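Local coordinates for protein N-acylglucosamine 2-epimerase (Marinomonas mediterranea, PDB 5X32) that catalyses the reversible isomerization of D-mannose to D-fructose, and less efficiently that of D-lyxose to D-xylulose, at residues E13-K18 with T339-S344; F37-D40 with V44-P47; T146-N151 with L155-I160. All blocks are in the same frame, centred on the assembly; numbering follows the deposited sequence.

Contact 1. Residues E13-K18 with T339-S344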
ATOM      1  N   GLU A  13     -14.917 -11.505   3.456  1.00 58.83           N
ATOM      2  CA  GLU A  13     -14.296 -12.262   4.539  1.00 54.83           C
ATOM      3  C   GLU A  13     -13.765 -13.608   4.056  1.00 57.40           C
ATOM      4  O   GLU A  13     -12.702 -14.068   4.505  1.00 53.92           O
ATOM      5  CB  GLU A  13     -15.293 -12.462   5.669  1.00 51.57           C
ATOM      6  CG  GLU A  13     -15.312 -11.291   6.623  1.00 61.60           C
ATOM      7  CD  GLU A  13     -16.475 -11.347   7.588  1.00 74.11           C
ATOM      8  OE1 GLU A  13     -17.229 -12.350   7.542  1.00 73.49           O
ATOM      9  OE2 GLU A  13     -16.608 -10.409   8.414  1.00 75.99           O
ATOM     10  N   ALA A  14     -14.514 -14.232   3.143  1.00 58.59           N
ATOM     11  CA  ALA A  14     -14.137 -15.526   2.575  1.00 49.06           C
ATOM     12  C   ALA A  14     -12.841 -15.410   1.777  1.00 54.16           C
ATOM     13  O   ALA A  14     -11.916 -16.234   1.920  1.00 57.65           O
ATOM     14  CB  ALA A  14     -15.235 -16.048   1.714  1.00 39.86           C
ATOM     15  N   HIS A  15     -12.788 -14.377   0.938  1.00 48.82           N
ATOM     16  CA  HIS A  15     -11.633 -14.110   0.096  1.00 46.30           C
ATOM     17  C   HIS A  15     -10.394 -13.775   0.910  1.00 52.28           C
ATOM     18  O   HIS A  15      -9.280 -14.245   0.608  1.00 48.98           O
ATOM     19  CB  HIS A  15     -11.932 -12.977  -0.867  1.00 49.61           C
ATOM     20  CG  HIS A  15     -10.729 -12.496  -1.606  1.00 44.01           C
ATOM     21  ND1 HIS A  15     -10.181 -13.184  -2.664  1.00 47.88           N
ATOM     22  CD2 HIS A  15      -9.937 -11.418  -1.405  1.00 41.94           C
ATOM     23  CE1 HIS A  15      -9.115 -12.539  -3.102  1.00 45.67           C
ATOM     24  NE2 HIS A  15      -8.942 -11.466  -2.351  1.00 49.19           N
ATOM     25  N   ILE A  16     -10.585 -12.937   1.926  1.00 52.64           N
ATOM     26  CA  ILE A  16      -9.482 -12.633   2.817  1.00 56.68           C
ATOM     27  C   ILE A  16      -9.014 -13.931   3.472  1.00 55.89           C
ATOM     28  O   ILE A  16      -7.821 -14.205   3.520  1.00 49.70           O
ATOM     29  CB  ILE A  16      -9.850 -11.611   3.898  1.00 51.60           C
ATOM     30  CG1 ILE A  16     -10.136 -10.250   3.264  1.00 54.25           C
ATOM     31  CG2 ILE A  16      -8.702 -11.477   4.872  1.00 47.71           C
ATOM     32  CD1 ILE A  16     -10.691  -9.222   4.243  1.00 57.13           C
ATOM     33  N   GLU A  17      -9.954 -14.757   3.913  1.00 56.17           N
ATOM     34  CA  GLU A  17      -9.566 -15.966   4.633  1.00 60.03           C
ATOM     35  C   GLU A  17      -8.770 -16.902   3.719  1.00 54.90           C
ATOM     36  O   GLU A  17      -7.784 -17.520   4.157  1.00 54.30           O
ATOM     37  CB  GLU A  17     -10.798 -16.674   5.223  1.00 54.53           C
ATOM     38  CG  GLU A  17     -10.567 -18.124   5.581  1.00 63.29           C
ATOM     39  CD  GLU A  17     -11.819 -18.819   6.110  1.00 75.09           C
ATOM     40  OE1 GLU A  17     -12.773 -19.054   5.324  1.00 84.82           O
ATOM     41  OE2 GLU A  17     -11.862 -19.103   7.327  1.00 71.40           O
ATOM     42  N   LYS A  18      -9.115 -16.932   2.433  1.00 54.08           N
ATOM     43  CA  LYS A  18      -8.418 -17.859   1.545  1.00 57.97           C
ATOM     44  C   LYS A  18      -7.018 -17.292   1.216  1.00 58.71           C
ATOM     45  O   LYS A  18      -6.017 -18.052   1.084  1.00 57.05           O
ATOM     46  CB  LYS A  18      -9.251 -18.146   0.282  1.00 51.17           C
ATOM     47  CG  LYS A  18      -8.709 -19.313  -0.574  1.00 60.15           C
ATOM     48  CD  LYS A  18      -9.561 -19.598  -1.835  1.00 63.53           C
ATOM     49  CE  LYS A  18      -9.168 -20.928  -2.533  1.00 69.43           C
ATOM     50  NZ  LYS A  18      -9.851 -22.163  -1.989  1.00 84.92           N
ATOM     51  N   THR A 339     -16.980  -4.183 -12.050  1.00 52.69           N
ATOM     52  CA  THR A 339     -16.105  -4.506 -13.182  1.00 53.82           C
ATOM     53  C   THR A 339     -14.701  -4.888 -12.708  1.00 51.58           C
ATOM     54  O   THR A 339     -14.086  -5.824 -13.220  1.00 58.72           O
ATOM     55  CB  THR A 339     -16.016  -3.348 -14.198  1.00 52.43           C
ATOM     56  OG1 THR A 339     -15.605  -2.154 -13.524  1.00 56.83           O
ATOM     57  CG2 THR A 339     -17.371  -3.124 -14.838  1.00 40.45           C
ATOM     58  N   LEU A 340     -14.188  -4.155 -11.729  1.00 52.75           N
ATOM     59  CA  LEU A 340     -12.850  -4.417 -11.218  1.00 52.89           C
ATOM     60  C   LEU A 340     -12.784  -5.770 -10.514  1.00 53.42           C
ATOM     61  O   LEU A 340     -11.848  -6.548 -10.730  1.00 49.38           O
ATOM     62  CB  LEU A 340     -12.415  -3.288 -10.290  1.00 52.09           C
ATOM     63  CG  LEU A 340     -12.139  -1.994 -11.057  1.00 50.00           C
ATOM     64  CD1 LEU A 340     -12.195  -0.786 -10.132  1.00 47.14           C
ATOM     65  CD2 LEU A 340     -10.775  -2.096 -11.737  1.00 44.51           C
ATOM     66  N   TRP A 341     -13.792  -6.065  -9.698  1.00 54.12           N
ATOM     67  CA  TRP A 341     -13.866  -7.385  -9.095  1.00 53.19           C
ATOM     68  C   TRP A 341     -14.038  -8.499 -10.144  1.00 55.52           C
ATOM     69  O   TRP A 341     -13.458  -9.570 -10.003  1.00 53.95           O
ATOM     70  CB  TRP A 341     -14.999  -7.450  -8.072  1.00 54.78           C
ATOM     71  CG  TRP A 341     -14.546  -7.144  -6.681  1.00 52.86           C
ATOM     72  CD1 TRP A 341     -14.828  -6.019  -5.961  1.00 54.04           C
ATOM     73  CD2 TRP A 341     -13.706  -7.964  -5.837  1.00 57.59           C
ATOM     74  NE1 TRP A 341     -14.223  -6.085  -4.721  1.00 58.59           N
ATOM     75  CE2 TRP A 341     -13.533  -7.267  -4.619  1.00 57.20           C
ATOM     76  CE3 TRP A 341     -13.097  -9.223  -5.987  1.00 56.72           C
ATOM     77  CZ2 TRP A 341     -12.774  -7.782  -3.558  1.00 54.09           C
ATOM     78  CZ3 TRP A 341     -12.330  -9.732  -4.920  1.00 55.67           C
ATOM     79  CH2 TRP A 341     -12.181  -9.010  -3.731  1.00 55.30           C
ATOM     80  N   GLU A 342     -14.841  -8.270 -11.180  1.00 56.48           N
ATOM     81  CA  GLU A 342     -15.034  -9.301 -12.201  1.00 56.99           C
ATOM     82  C   GLU A 342     -13.713  -9.616 -12.877  1.00 52.22           C
ATOM     83  O   GLU A 342     -13.304 -10.779 -12.935  1.00 50.28           O
ATOM     84  CB  GLU A 342     -16.090  -8.882 -13.220  1.00 53.74           C
ATOM     85  CG  GLU A 342     -17.499  -9.065 -12.679  1.00 61.93           C
ATOM     86  CD  GLU A 342     -18.572  -8.340 -13.491  1.00 72.42           C
ATOM     87  OE1 GLU A 342     -18.279  -7.855 -14.612  1.00 72.74           O
ATOM     88  OE2 GLU A 342     -19.714  -8.243 -12.986  1.00 73.02           O
ATOM     89  N   PHE A 343     -13.017  -8.580 -13.334  1.00 47.53           N
ATOM     90  CA  PHE A 343     -11.716  -8.802 -13.948  1.00 49.58           C
ATOM     91  C   PHE A 343     -10.790  -9.561 -12.991  1.00 52.72           C
ATOM     92  O   PHE A 343     -10.103 -10.507 -13.398  1.00 55.41           O
ATOM     93  CB  PHE A 343     -11.056  -7.478 -14.340  1.00 45.30           C
ATOM     94  CG  PHE A 343      -9.614  -7.631 -14.743  1.00 48.45           C
ATOM     95  CD1 PHE A 343      -9.273  -8.057 -16.011  1.00 51.46           C
ATOM     96  CD2 PHE A 343      -8.596  -7.405 -13.828  1.00 47.66           C
ATOM     97  CE1 PHE A 343      -7.946  -8.210 -16.382  1.00 53.16           C
ATOM     98  CE2 PHE A 343      -7.277  -7.553 -14.194  1.00 50.52           C
ATOM     99  CZ  PHE A 343      -6.954  -7.961 -15.478  1.00 52.12           C
ATOM    100  N   SER A 344     -10.787  -9.144 -11.725  1.00 46.74           N
ATOM    101  CA  SER A 344      -9.928  -9.755 -10.714  1.00 51.97           C
ATOM    102  C   SER A 344     -10.212 -11.247 -10.461  1.00 53.53           C
ATOM    103  O   SER A 344      -9.294 -12.077 -10.374  1.00 50.09           O
ATOM    104  CB  SER A 344     -10.055  -8.978  -9.403  1.00 46.07           C
ATOM    105  OG  SER A 344      -9.544  -7.668  -9.555  1.00 43.88           O
TER
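The indole of Trp341 stands edge-on over one face of the His15 imidazole, a T-shaped pair with the two planes at 90° and the centroid of the six-membered ring 5.5 Å from that of the histidine. The contact is carried by one corner of the indole: Trp341 CH2 lies 4.0 Å from His15 CD2 and sits above the rim of the imidazole, not over its middle. In the reverse sense, CD2 lies at the indole edge, near the plane of the tryptophan ring, as edge-to-face geometry requires.

The two backbones stay well apart, with His15 CA and Trp341 CA 11.6 Å from each other, so the rings must span the gap. His15 does this with CG anti to its N (chi1 170°), a direction that takes the imidazole off helix 9-23 toward the other segment; the indole supplies the remaining length. No hydrogen bond crosses, and only 69 Å² is buried, evidence of a point contact between long side chains and not of interlocked helices. Within helix 331-347, on either side of Trp341 in sequence, Leu340 O accepts from both Ser344 N and Ser344 OG (2.8 Å for the OG to O bond), the two donors arriving from opposite faces of the carbonyl plane.

Other aromatic rings enlarge the cluster: Phe6, Phe11, Phe318 and Tyr337 meet the indole, and Trp356 meets His15. Cys385 of helix 379-390 touches both side chains, so the pair joins helix 9-23 to helix 331-347 beside the chain's last helix, in the helical barrel of this epimerase family.

Contact 2. Residues F37-D40 with V44-P47; sequences FFKD and VYDP
Phe37 and Tyr45 meet at the centre of this contact. The edge of the phenylalanine ring is turned to the tyrosine face in an offset edge-to-face pair, with planes at 87° and centroids 5.6 Å apart. Phe37 CB adds a CH-pi contact over the same tyrosine, 3.9 Å from the ring centroid. On the opposite face lies Lys39, whose NZ is 4.2 Å from the centroid of Tyr45 and 25° off the ring normal, a cation-pi geometry; its CD packs on Tyr45 CB. The phenol is thus held between an aromatic residue and an ammonium group. Tyr45 CG stands between its own N and carbonyl carbon (chi1 73°), which folds the ring back across the 37-39 backbone.

Asp46 covers a face of the Phe37 ring, its carboxylate stacked above the rim and its CB 3.7 Å from Phe37 CG. Away from this cluster, Phe38 CE1 touches Val44 CG2.

The backbones form a minimal hairpin-like loop: a single bridge pairs Phe38 with Val44, and neither segment is a regular strand. Tyr45 N donates to Phe37 O at 2.9 Å, with a fairly straight N-H...O, and Val44 CA makes a CA-H...O contact with the same oxygen. This excursion belongs to the link between helix 9-23 and strand 49-51, at the protein surface.

Beyond it, Asp46 OD1 accepts from Asn48 N, which closes an Asx turn, and from Thr49 N, so the carboxylate over Phe37 is held by the chain at the start of strand 49-51. Backbone bonds from Phe38 to Ser372 and from Asp40 to Asn369 tie the 37-40 side to a late loop, and Tyr23 meets the Phe38 ring edge to face.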
ATOM      1  N   PHE A  37       9.298 -14.855  -0.397  1.00 52.18           N
ATOM      2  CA  PHE A  37       9.339 -15.162  -1.816  1.00 54.35           C
ATOM      3  C   PHE A  37       8.564 -16.444  -2.101  1.00 58.90           C
ATOM      4  O   PHE A  37       9.047 -17.553  -1.858  1.00 52.36           O
ATOM      5  CB  PHE A  37      10.783 -15.300  -2.304  1.00 50.19           C
ATOM      6  CG  PHE A  37      11.539 -13.994  -2.393  1.00 52.52           C
ATOM      7  CD1 PHE A  37      12.115 -13.423  -1.262  1.00 49.88           C
ATOM      8  CD2 PHE A  37      11.722 -13.365  -3.624  1.00 52.97           C
ATOM      9  CE1 PHE A  37      12.835 -12.240  -1.353  1.00 50.79           C
ATOM     10  CE2 PHE A  37      12.438 -12.180  -3.726  1.00 42.62           C
ATOM     11  CZ  PHE A  37      13.000 -11.620  -2.597  1.00 54.25           C
ATOM     12  N   PHE A  38       7.382 -16.290  -2.682  1.00 56.12           N
ATOM     13  CA  PHE A  38       6.488 -17.418  -2.826  1.00 54.32           C
ATOM     14  C   PHE A  38       6.152 -17.688  -4.278  1.00 57.19           C
ATOM     15  O   PHE A  38       5.873 -16.775  -5.066  1.00 56.51           O
ATOM     16  CB  PHE A  38       5.211 -17.165  -2.031  1.00 54.63           C
ATOM     17  CG  PHE A  38       5.457 -16.878  -0.584  1.00 52.65           C
ATOM     18  CD1 PHE A  38       5.570 -17.907   0.331  1.00 54.05           C
ATOM     19  CD2 PHE A  38       5.605 -15.576  -0.141  1.00 55.56           C
ATOM     20  CE1 PHE A  38       5.813 -17.649   1.662  1.00 51.14           C
ATOM     21  CE2 PHE A  38       5.840 -15.305   1.198  1.00 53.79           C
ATOM     22  CZ  PHE A  38       5.944 -16.348   2.095  1.00 58.62           C
ATOM     23  N   LYS A  39       6.142 -18.972  -4.595  1.00 55.96           N
ATOM     24  CA  LYS A  39       5.738 -19.468  -5.888  1.00 56.05           C
ATOM     25  C   LYS A  39       4.215 -19.490  -5.929  1.00 53.86           C
ATOM     26  O   LYS A  39       3.572 -19.376  -4.887  1.00 50.33           O
ATOM     27  CB  LYS A  39       6.328 -20.869  -6.084  1.00 54.59           C
ATOM     28  CG  LYS A  39       7.079 -21.064  -7.370  1.00 57.38           C
ATOM     29  CD  LYS A  39       8.416 -20.374  -7.384  1.00 52.74           C
ATOM     30  CE  LYS A  39       8.849 -20.175  -8.823  1.00 53.51           C
ATOM     31  NZ  LYS A  39      10.268 -19.787  -8.933  1.00 56.18           N
ATOM     32  N   ASP A  40       3.628 -19.625  -7.112  1.00 51.49           N
ATOM     33  CA  ASP A  40       2.171 -19.738  -7.196  1.00 55.33           C
ATOM     34  C   ASP A  40       1.601 -20.812  -6.263  1.00 58.69           C
ATOM     35  O   ASP A  40       0.552 -20.610  -5.646  1.00 59.00           O
ATOM     36  CB  ASP A  40       1.700 -20.026  -8.626  1.00 60.02           C
ATOM     37  CG  ASP A  40       1.844 -18.818  -9.574  1.00 64.34           C
ATOM     38  OD1 ASP A  40       1.886 -17.658  -9.098  1.00 61.63           O
ATOM     39  OD2 ASP A  40       1.867 -19.039 -10.810  1.00 63.08           O
ATOM     40  N   VAL A  44       8.244 -21.663  -0.975  1.00 51.04           N
ATOM     41  CA  VAL A  44       9.189 -20.586  -0.769  1.00 51.58           C
ATOM     42  C   VAL A  44      10.292 -20.816  -1.785  1.00 49.04           C
ATOM     43  O   VAL A  44      10.833 -21.900  -1.853  1.00 59.55           O
ATOM     44  CB  VAL A  44       9.763 -20.548   0.650  1.00 51.74           C
ATOM     45  CG1 VAL A  44      10.744 -19.369   0.775  1.00 53.02           C
ATOM     46  CG2 VAL A  44       8.639 -20.437   1.691  1.00 45.90           C
ATOM     47  N   TYR A  45      10.616 -19.821  -2.601  1.00 56.73           N
ATOM     48  CA  TYR A  45      11.644 -20.028  -3.614  1.00 52.75           C
ATOM     49  C   TYR A  45      12.895 -19.193  -3.342  1.00 53.51           C
ATOM     50  O   TYR A  45      13.862 -19.243  -4.106  1.00 53.22           O
ATOM     51  CB  TYR A  45      11.090 -19.742  -5.012  1.00 56.52           C
ATOM     52  CG  TYR A  45      10.845 -18.285  -5.397  1.00 61.68           C
ATOM     53  CD1 TYR A  45      11.841 -17.538  -6.023  1.00 56.77           C
ATOM     54  CD2 TYR A  45       9.601 -17.685  -5.204  1.00 58.08           C
ATOM     55  CE1 TYR A  45      11.631 -16.244  -6.404  1.00 54.36           C
ATOM     56  CE2 TYR A  45       9.376 -16.373  -5.591  1.00 59.49           C
ATOM     57  CZ  TYR A  45      10.397 -15.654  -6.195  1.00 63.36           C
ATOM     58  OH  TYR A  45      10.194 -14.336  -6.588  1.00 61.64           O
ATOM     59  N   ASP A  46      12.872 -18.437  -2.247  1.00 55.74           N
ATOM     60  CA  ASP A  46      14.064 -17.763  -1.731  1.00 57.89           C
ATOM     61  C   ASP A  46      13.826 -17.452  -0.254  1.00 58.78           C
ATOM     62  O   ASP A  46      13.222 -16.407   0.072  1.00 51.43           O
ATOM     63  CB  ASP A  46      14.348 -16.474  -2.511  1.00 51.47           C
ATOM     64  CG  ASP A  46      15.580 -15.735  -2.013  1.00 61.91           C
ATOM     65  OD1 ASP A  46      16.014 -15.969  -0.855  1.00 59.78           O
ATOM     66  OD2 ASP A  46      16.106 -14.892  -2.784  1.00 57.82           O
ATOM     67  N   PRO A  47      14.381 -18.303   0.643  1.00 59.29           N
ATOM     68  CA  PRO A  47      14.134 -18.260   2.093  1.00 52.77           C
ATOM     69  C   PRO A  47      15.085 -17.336   2.835  1.00 53.36           C
ATOM     70  O   PRO A  47      14.875 -17.040   4.014  1.00 53.50           O
ATOM     71  CB  PRO A  47      14.387 -19.699   2.528  1.00 53.33           C
ATOM     72  CG  PRO A  47      15.442 -20.166   1.584  1.00 52.24           C
ATOM     73  CD  PRO A  47      15.135 -19.510   0.256  1.00 57.07           C
TER

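Contact 3. Residues T146-N151 with L155-I160; sequences THFWEN and LYLDEI
A fully extended first torsion (chi1 180°) carries the Trp149 indole back over Tyr156; the tyrosine, whose CG is instead anti to the carbonyl carbon (chi1 -68°), offers a ring face. Trp149 CE3 lies above the middle of that face, 3.6 Å from Tyr156 CZ, and the planes meet at 60°, a tilted edge-to-face pair.

Trp149 and Tyr156 form a non-hydrogen-bonded pair of the antiparallel hairpin of strands 149-150 and 155-160. Strand 149-150 is an outer strand of the antiparallel sheet, and 155-160 lies between it and strand 104-111. Glu150 and Leu155 are the hydrogen-bonded pair, with Glu150 N 2.9 Å from Leu155 O and their side chains on the other face. A second bond, Leu157 N to Phe148 O at 3.2 Å, extends the ladder past the short strand. At its far end Ile160 CD1 sits over one face of Phe148, 3.5 Å from the ring centroid, while Leu157 CD1 meets Phe148 CD1.

Glu150 rests its CD against Leu157 CD2, and its OE1 forms a salt bridge with Arg171. Aromatic and aliphatic groups thus pack along the hairpin; Arg171 would probably offset the Glu150 charge, while Arg198 lies against the Trp149 ring in a cation-pi contact.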
ATOM      1  N   THR A 146      13.393  14.578  11.960  1.00 74.45           N
ATOM      2  CA  THR A 146      14.780  14.988  12.037  1.00 67.91           C
ATOM      3  C   THR A 146      15.471  14.840  10.694  1.00 68.44           C
ATOM      4  O   THR A 146      16.286  15.678  10.318  1.00 72.73           O
ATOM      5  CB  THR A 146      15.524  14.183  13.073  1.00 67.33           C
ATOM      6  OG1 THR A 146      14.962  14.450  14.359  1.00 71.45           O
ATOM      7  CG2 THR A 146      16.996  14.541  13.068  1.00 75.22           C
ATOM      8  N   HIS A 147      15.157  13.779   9.960  1.00 66.18           N
ATOM      9  CA  HIS A 147      15.985  13.505   8.793  1.00 65.89           C
ATOM     10  C   HIS A 147      15.282  13.651   7.440  1.00 63.52           C
ATOM     11  O   HIS A 147      15.940  13.920   6.439  1.00 68.04           O
ATOM     12  CB  HIS A 147      16.596  12.105   8.916  1.00 69.51           C
ATOM     13  CG  HIS A 147      17.632  11.977   9.993  1.00 70.20           C
ATOM     14  ND1 HIS A 147      17.413  11.278  11.161  1.00 77.72           N
ATOM     15  CD2 HIS A 147      18.921  12.391  10.044  1.00 69.68           C
ATOM     16  CE1 HIS A 147      18.504  11.310  11.908  1.00 74.99           C
ATOM     17  NE2 HIS A 147      19.435  11.976  11.249  1.00 74.41           N
ATOM     18  N   PHE A 148      13.964  13.463   7.387  1.00 62.24           N
ATOM     19  CA  PHE A 148      13.274  13.422   6.093  1.00 64.12           C
ATOM     20  C   PHE A 148      12.317  14.584   5.889  1.00 67.81           C
ATOM     21  O   PHE A 148      12.065  14.993   4.754  1.00 65.68           O
ATOM     22  CB  PHE A 148      12.509  12.108   5.913  1.00 57.22           C
ATOM     23  CG  PHE A 148      13.395  10.924   5.771  1.00 62.18           C
ATOM     24  CD1 PHE A 148      13.755  10.464   4.515  1.00 60.84           C
ATOM     25  CD2 PHE A 148      13.904  10.283   6.899  1.00 65.10           C
ATOM     26  CE1 PHE A 148      14.604   9.369   4.384  1.00 67.00           C
ATOM     27  CE2 PHE A 148      14.749   9.197   6.780  1.00 58.54           C
ATOM     28  CZ  PHE A 148      15.101   8.734   5.526  1.00 60.49           C
ATOM     29  N   TRP A 149      11.775  15.104   6.984  1.00 67.21           N
ATOM     30  CA  TRP A 149      10.767  16.139   6.883  1.00 66.30           C
ATOM     31  C   TRP A 149      11.348  17.393   6.252  1.00 62.23           C
ATOM     32  O   TRP A 149      12.394  17.871   6.650  1.00 64.76           O
ATOM     33  CB  TRP A 149      10.174  16.459   8.250  1.00 67.08           C
ATOM     34  CG  TRP A 149       9.138  17.524   8.174  1.00 70.16           C
ATOM     35  CD1 TRP A 149       9.126  18.694   8.863  1.00 73.96           C
ATOM     36  CD2 TRP A 149       7.965  17.535   7.346  1.00 72.93           C
ATOM     37  NE1 TRP A 149       8.021  19.434   8.529  1.00 72.39           N
ATOM     38  CE2 TRP A 149       7.288  18.745   7.599  1.00 73.80           C
ATOM     39  CE3 TRP A 149       7.416  16.636   6.422  1.00 68.99           C
ATOM     40  CZ2 TRP A 149       6.090  19.086   6.962  1.00 68.44           C
ATOM     41  CZ3 TRP A 149       6.224  16.981   5.787  1.00 70.57           C
ATOM     42  CH2 TRP A 149       5.574  18.192   6.070  1.00 68.94           C
ATOM     43  N   GLU A 150      10.678  17.900   5.234  1.00 59.30           N
ATOM     44  CA  GLU A 150      11.166  19.077   4.544  1.00 65.91           C
ATOM     45  C   GLU A 150      10.129  20.188   4.681  1.00 68.57           C
ATOM     46  O   GLU A 150       9.324  20.427   3.775  1.00 65.02           O
ATOM     47  CB  GLU A 150      11.454  18.765   3.084  1.00 64.03           C
ATOM     48  CG  GLU A 150      12.832  18.227   2.840  1.00 61.48           C
ATOM     49  CD  GLU A 150      13.166  18.153   1.359  1.00 72.49           C
ATOM     50  OE1 GLU A 150      12.404  17.514   0.594  1.00 68.65           O
ATOM     51  OE2 GLU A 150      14.213  18.705   0.961  1.00 79.71           O
ATOM     52  N   ASN A 151      10.166  20.856   5.830  1.00 75.12           N
ATOM     53  CA  ASN A 151       9.144  21.814   6.223  1.00 71.78           C
ATOM     54  C   ASN A 151       8.807  22.895   5.201  1.00 67.50           C
ATOM     55  O   ASN A 151       7.660  23.334   5.134  1.00 68.03           O
ATOM     56  CB  ASN A 151       9.540  22.477   7.536  1.00 73.99           C
ATOM     57  CG  ASN A 151       8.354  23.120   8.232  1.00 77.45           C
ATOM     58  OD1 ASN A 151       7.693  22.503   9.074  1.00 74.77           O
ATOM     59  ND2 ASN A 151       8.077  24.374   7.882  1.00 75.40           N
ATOM     60  N   LEU A 155       6.648  18.331   2.561  1.00 65.13           N
ATOM     61  CA  LEU A 155       6.772  16.966   2.068  1.00 61.00           C
ATOM     62  C   LEU A 155       7.971  16.277   2.678  1.00 64.64           C
ATOM     63  O   LEU A 155       8.805  16.919   3.306  1.00 68.47           O
ATOM     64  CB  LEU A 155       6.886  16.965   0.544  1.00 60.41           C
ATOM     65  CG  LEU A 155       5.596  17.396  -0.149  1.00 63.02           C
ATOM     66  CD1 LEU A 155       5.795  17.654  -1.639  1.00 59.07           C
ATOM     67  CD2 LEU A 155       4.530  16.325   0.092  1.00 59.71           C
ATOM     68  N   TYR A 156       8.067  14.966   2.471  1.00 66.08           N
ATOM     69  CA  TYR A 156       9.234  14.197   2.888  1.00 58.73           C
ATOM     70  C   TYR A 156      10.086  13.876   1.669  1.00 58.26           C
ATOM     71  O   TYR A 156       9.565  13.525   0.604  1.00 55.52           O
ATOM     72  CB  TYR A 156       8.826  12.902   3.569  1.00 58.20           C
ATOM     73  CG  TYR A 156       8.147  13.038   4.904  1.00 60.93           C
ATOM     74  CD1 TYR A 156       8.887  13.097   6.076  1.00 61.21           C
ATOM     75  CD2 TYR A 156       6.761  13.077   4.997  1.00 60.77           C
ATOM     76  CE1 TYR A 156       8.268  13.195   7.305  1.00 61.06           C
ATOM     77  CE2 TYR A 156       6.131  13.177   6.221  1.00 61.45           C
ATOM     78  CZ  TYR A 156       6.891  13.235   7.371  1.00 63.77           C
ATOM     79  OH  TYR A 156       6.265  13.336   8.591  1.00 64.77           O
ATOM     80  N   LEU A 157      11.396  14.005   1.814  1.00 56.50           N
ATOM     81  CA  LEU A 157      12.292  13.546   0.767  1.00 64.02           C
ATOM     82  C   LEU A 157      12.372  11.998   0.743  1.00 65.54           C
ATOM     83  O   LEU A 157      11.778  11.311   1.584  1.00 51.44           O
ATOM     84  CB  LEU A 157      13.662  14.193   0.935  1.00 65.41           C
ATOM     85  CG  LEU A 157      14.443  13.944   2.212  1.00 61.26           C
ATOM     86  CD1 LEU A 157      15.355  12.745   2.036  1.00 65.11           C
ATOM     87  CD2 LEU A 157      15.224  15.177   2.504  1.00 60.91           C
ATOM     88  N   ASP A 158      13.086  11.443  -0.224  1.00 61.13           N
ATOM     89  CA  ASP A 158      12.920  10.029  -0.452  1.00 67.55           C
ATOM     90  C   ASP A 158      13.924   9.172   0.300  1.00 72.71           C
ATOM     91  O   ASP A 158      13.529   8.286   1.064  1.00 71.24           O
ATOM     92  CB  ASP A 158      12.992   9.732  -1.950  1.00 73.08           C
ATOM     93  CG  ASP A 158      12.788   8.259  -2.258  1.00 86.55           C
ATOM     94  OD1 ASP A 158      12.050   7.584  -1.498  1.00 92.33           O
ATOM     95  OD2 ASP A 158      13.352   7.773  -3.265  1.00 91.31           O
ATOM     96  N   GLU A 159      15.211   9.419   0.097  1.00 70.56           N
ATOM     97  CA  GLU A 159      16.201   8.559   0.718  1.00 72.80           C
ATOM     98  C   GLU A 159      17.477   9.280   1.141  1.00 73.67           C
ATOM     99  O   GLU A 159      17.938  10.220   0.484  1.00 71.83           O
ATOM    100  CB  GLU A 159      16.527   7.380  -0.200  1.00 75.01           C
ATOM    101  CG  GLU A 159      17.204   7.743  -1.486  1.00 78.67           C
ATOM    102  CD  GLU A 159      17.968   6.574  -2.066  1.00 82.77           C
ATOM    103  OE1 GLU A 159      19.149   6.379  -1.687  1.00 75.74           O
ATOM    104  OE2 GLU A 159      17.376   5.840  -2.883  1.00 90.19           O
ATOM    105  N   ILE A 160      18.011   8.827   2.270  1.00 66.32           N
ATOM    106  CA  ILE A 160      19.337   9.191   2.754  1.00 69.49           C
ATOM    107  C   ILE A 160      20.220   7.937   2.883  1.00 72.24           C
ATOM    108  O   ILE A 160      19.723   6.849   3.186  1.00 72.13           O
ATOM    109  CB  ILE A 160      19.231   9.888   4.130  1.00 69.75           C
ATOM    110  CG1 ILE A 160      18.138  10.961   4.098  1.00 73.28           C
ATOM    111  CG2 ILE A 160      20.567  10.453   4.568  1.00 68.69           C
ATOM    112  CD1 ILE A 160      17.509  11.235   5.447  1.00 71.27           C
TER

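Contacts 1 and 3 lie on opposite sides of the chain's centre, their own centres about 37 Å apart, and residues 13-18 and 339-344 join an N-terminal helix to one late in the chain, between which both other contacts occur. Contact 2 is nearer to contact 1, with about 10 Å between nearest atoms, than to contact 3, at about 18 Å. Two of them approach the proposed catalytic histidines: the side chain of His15 in contact 1 is about 10 Å from that of His380, and the side chain of Asp158 in contact 3 is about 11 Å from that of His251, both histidines being assigned as proton donor/acceptor by similarity. Contact 2, at the surface, lies away from either.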